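Beta-agarase D (Zobellia galactanivorans, PDB 4ASM) cleaves the beta-1,4-linkages of agarose at random along the chain, with retention of anomeric configuration, through its GH16 catalytic domain. Local coordinates at residues V302-N307 and N311-S316. Numbering follows the deposited sequence.
Sequences VIDPFN and NGRKFS
With CG anti to the carbonyl carbon (chi1 -57°) and the chain extended from CG to NE, Arg-313 runs alongside the type I turn Asp-304 to Asn-307. CB of Asn-307 lies over one guanidinium face, 3.8 Å from CZ of Arg-313, while CG, anti to the backbone N (chi1 -162°), carries the amide across the NH2 side, the two planes 31° apart. NH1 of Arg-313 donates to O of Asp-304 at 3.0 Å, approaching in the carbonyl plane, and this O lies near the guanidinium plane. O of Asp-304 thus takes two donors, the turn's own N of Asn-307 and the arginine; NH2 goes on to the carbonyl of Thr-270. A water 2.8 Å from both OD2 of Asp-304 and OD1 of Asn-307 accepts from the backbone N of Asn-311 and Arg-313; backbone N of Tyr-308 and Leu-309 also hold the carboxylate. Beyond the polar part, CG2 of Ile-303 makes a CH-pi contact over the Phe-315 ring, 4.1 Å from its centroid; His-187 meets that ring edge-to-face. Phe-315 lies about 6 Å, side chain to side chain, from the probable nucleophile Glu-160. OD1 of Asn-311 accepts from N of Lys-314, an Asx motif within the loop between helix 291-297 and strand 320-326 of the GH16 domain.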
loop_
_atom_site.group_PDB
_atom_site.type_symbol
_atom_site.label_atom_id
_atom_site.label_comp_id
_atom_site.label_asym_id
_atom_site.label_seq_id
_atom_site.Cartn_x
_atom_site.Cartn_y
_atom_site.Cartn_z
ATOM N N VAL A 302 18.036 -1.312 -0.319
ATOM C CA VAL A 302 16.817 -0.527 -0.123
ATOM C C VAL A 302 15.598 -1.448 -0.053
ATOM O O VAL A 302 14.480 -0.990 0.144
ATOM C CB VAL A 302 16.622 0.557 -1.225
ATOM C CG1 VAL A 302 17.715 1.619 -1.131
ATOM C CG2 VAL A 302 16.565 -0.044 -2.624
ATOM N N ILE A 303 15.827 -2.750 -0.225
ATOM C CA ILE A 303 14.773 -3.764 -0.070
ATOM C C ILE A 303 14.753 -4.303 1.363
ATOM O O ILE A 303 13.737 -4.230 2.043
ATOM C CB ILE A 303 14.941 -4.943 -1.081
ATOM C CG1 ILE A 303 14.963 -4.461 -2.545
ATOM C CG2 ILE A 303 13.847 -6.024 -0.866
ATOM C CD1 ILE A 303 13.774 -3.636 -3.002
ATOM N N ASP A 304 15.906 -4.806 1.818
ATOM C CA ASP A 304 16.031 -5.493 3.108
ATOM C C ASP A 304 17.408 -5.138 3.703
ATOM O O ASP A 304 18.326 -5.975 3.691
ATOM C CB ASP A 304 15.906 -7.002 2.857
ATOM C CG ASP A 304 15.902 -7.826 4.133
ATOM O OD1 ASP A 304 15.723 -7.238 5.210
ATOM O OD2 ASP A 304 16.064 -9.068 4.011
ATOM N N PRO A 305 17.579 -3.889 4.180
ATOM C CA PRO A 305 18.908 -3.440 4.635
ATOM C C PRO A 305 19.434 -4.234 5.812
ATOM O O PRO A 305 20.655 -4.295 5.994
ATOM C CB PRO A 305 18.676 -1.967 5.044
ATOM C CG PRO A 305 17.191 -1.835 5.255
ATOM C CD PRO A 305 16.575 -2.818 4.268
ATOM N N PHE A 306 18.531 -4.804 6.613
ATOM C CA PHE A 306 18.901 -5.519 7.852
ATOM C C PHE A 306 18.792 -7.052 7.767
ATOM O O PHE A 306 18.872 -7.729 8.793
ATOM C CB PHE A 306 18.123 -4.945 9.032
ATOM C CG PHE A 306 18.141 -3.451 9.077
ATOM C CD1 PHE A 306 19.352 -2.766 9.069
ATOM C CD2 PHE A 306 16.964 -2.720 9.091
ATOM C CE1 PHE A 306 19.391 -1.360 9.083
ATOM C CE2 PHE A 306 16.993 -1.311 9.112
ATOM C CZ PHE A 306 18.211 -0.635 9.131
ATOM N N ASN A 307 18.615 -7.570 6.555
ATOM C CA ASN A 307 18.653 -9.010 6.294
ATOM C C ASN A 307 17.550 -9.770 7.008
ATOM O O ASN A 307 17.739 -10.923 7.439
ATOM C CB ASN A 307 20.028 -9.587 6.664
ATOM C CG ASN A 307 20.273 -10.935 6.040
ATOM O OD1 ASN A 307 19.830 -11.207 4.927
ATOM N ND2 ASN A 307 20.979 -11.809 6.763
ATOM N N ASN A 311 17.685 -14.015 2.751
ATOM C CA ASN A 311 17.466 -14.665 1.466
ATOM C C ASN A 311 18.184 -13.998 0.299
ATOM O O ASN A 311 17.830 -14.224 -0.861
ATOM C CB ASN A 311 15.946 -14.773 1.175
ATOM C CG ASN A 311 15.338 -13.468 0.672
ATOM O OD1 ASN A 311 15.957 -12.404 0.772
ATOM N ND2 ASN A 311 14.117 -13.536 0.158
ATOM N N GLY A 312 19.185 -13.180 0.600
ATOM C CA GLY A 312 19.836 -12.407 -0.454
ATOM C C GLY A 312 19.191 -11.043 -0.664
ATOM O O GLY A 312 19.463 -10.394 -1.676
ATOM N N ARG A 313 18.349 -10.631 0.296
ATOM C CA ARG A 313 17.761 -9.270 0.379
ATOM C C ARG A 313 16.905 -8.988 -0.845
ATOM O O ARG A 313 17.083 -7.997 -1.563
ATOM C CB ARG A 313 18.853 -8.218 0.572
ATOM C CG ARG A 313 19.685 -8.501 1.796
ATOM C CD ARG A 313 20.937 -7.646 1.777
ATOM N NE ARG A 313 21.924 -8.089 2.757
ATOM C CZ ARG A 313 21.968 -7.715 4.032
ATOM N NH1 ARG A 313 21.073 -6.883 4.553
ATOM N NH2 ARG A 313 22.943 -8.181 4.813
ATOM N N LYS A 314 15.956 -9.881 -1.071
ATOM C CA LYS A 314 15.170 -9.831 -2.282
ATOM C C LYS A 314 13.772 -10.370 -2.014
ATOM O O LYS A 314 13.542 -11.105 -1.041
ATOM C CB LYS A 314 15.867 -10.616 -3.403
ATOM C CG LYS A 314 16.029 -12.119 -3.152
ATOM C CD LYS A 314 16.731 -12.788 -4.340
ATOM C CE LYS A 314 18.235 -12.814 -4.159
ATOM N NZ LYS A 314 18.960 -13.014 -5.445
ATOM N N PHE A 315 12.843 -9.986 -2.877
ATOM C CA PHE A 315 11.524 -10.579 -2.870
ATOM C C PHE A 315 11.625 -11.961 -3.516
ATOM O O PHE A 315 12.406 -12.185 -4.453
ATOM C CB PHE A 315 10.551 -9.683 -3.631
ATOM C CG PHE A 315 10.403 -8.306 -3.039
ATOM C CD1 PHE A 315 9.769 -8.126 -1.803
ATOM C CD2 PHE A 315 10.889 -7.188 -3.713
ATOM C CE1 PHE A 315 9.626 -6.856 -1.251
ATOM C CE2 PHE A 315 10.755 -5.893 -3.166
ATOM C CZ PHE A 315 10.113 -5.741 -1.911
ATOM N N SER A 316 10.851 -12.899 -3.010
ATOM C CA SER A 316 10.948 -14.254 -3.518
ATOM C C SER A 316 9.632 -15.006 -3.443
ATOM O O SER A 316 9.569 -16.163 -3.858
ATOM C CB SER A 316 12.028 -15.021 -2.744
ATOM O OG SER A 316 11.730 -15.105 -1.364
HETATM O O HOH W 1 17.719 -11.075 3.109
HETATM O O HOH W 2 20.878 -12.507 2.908
#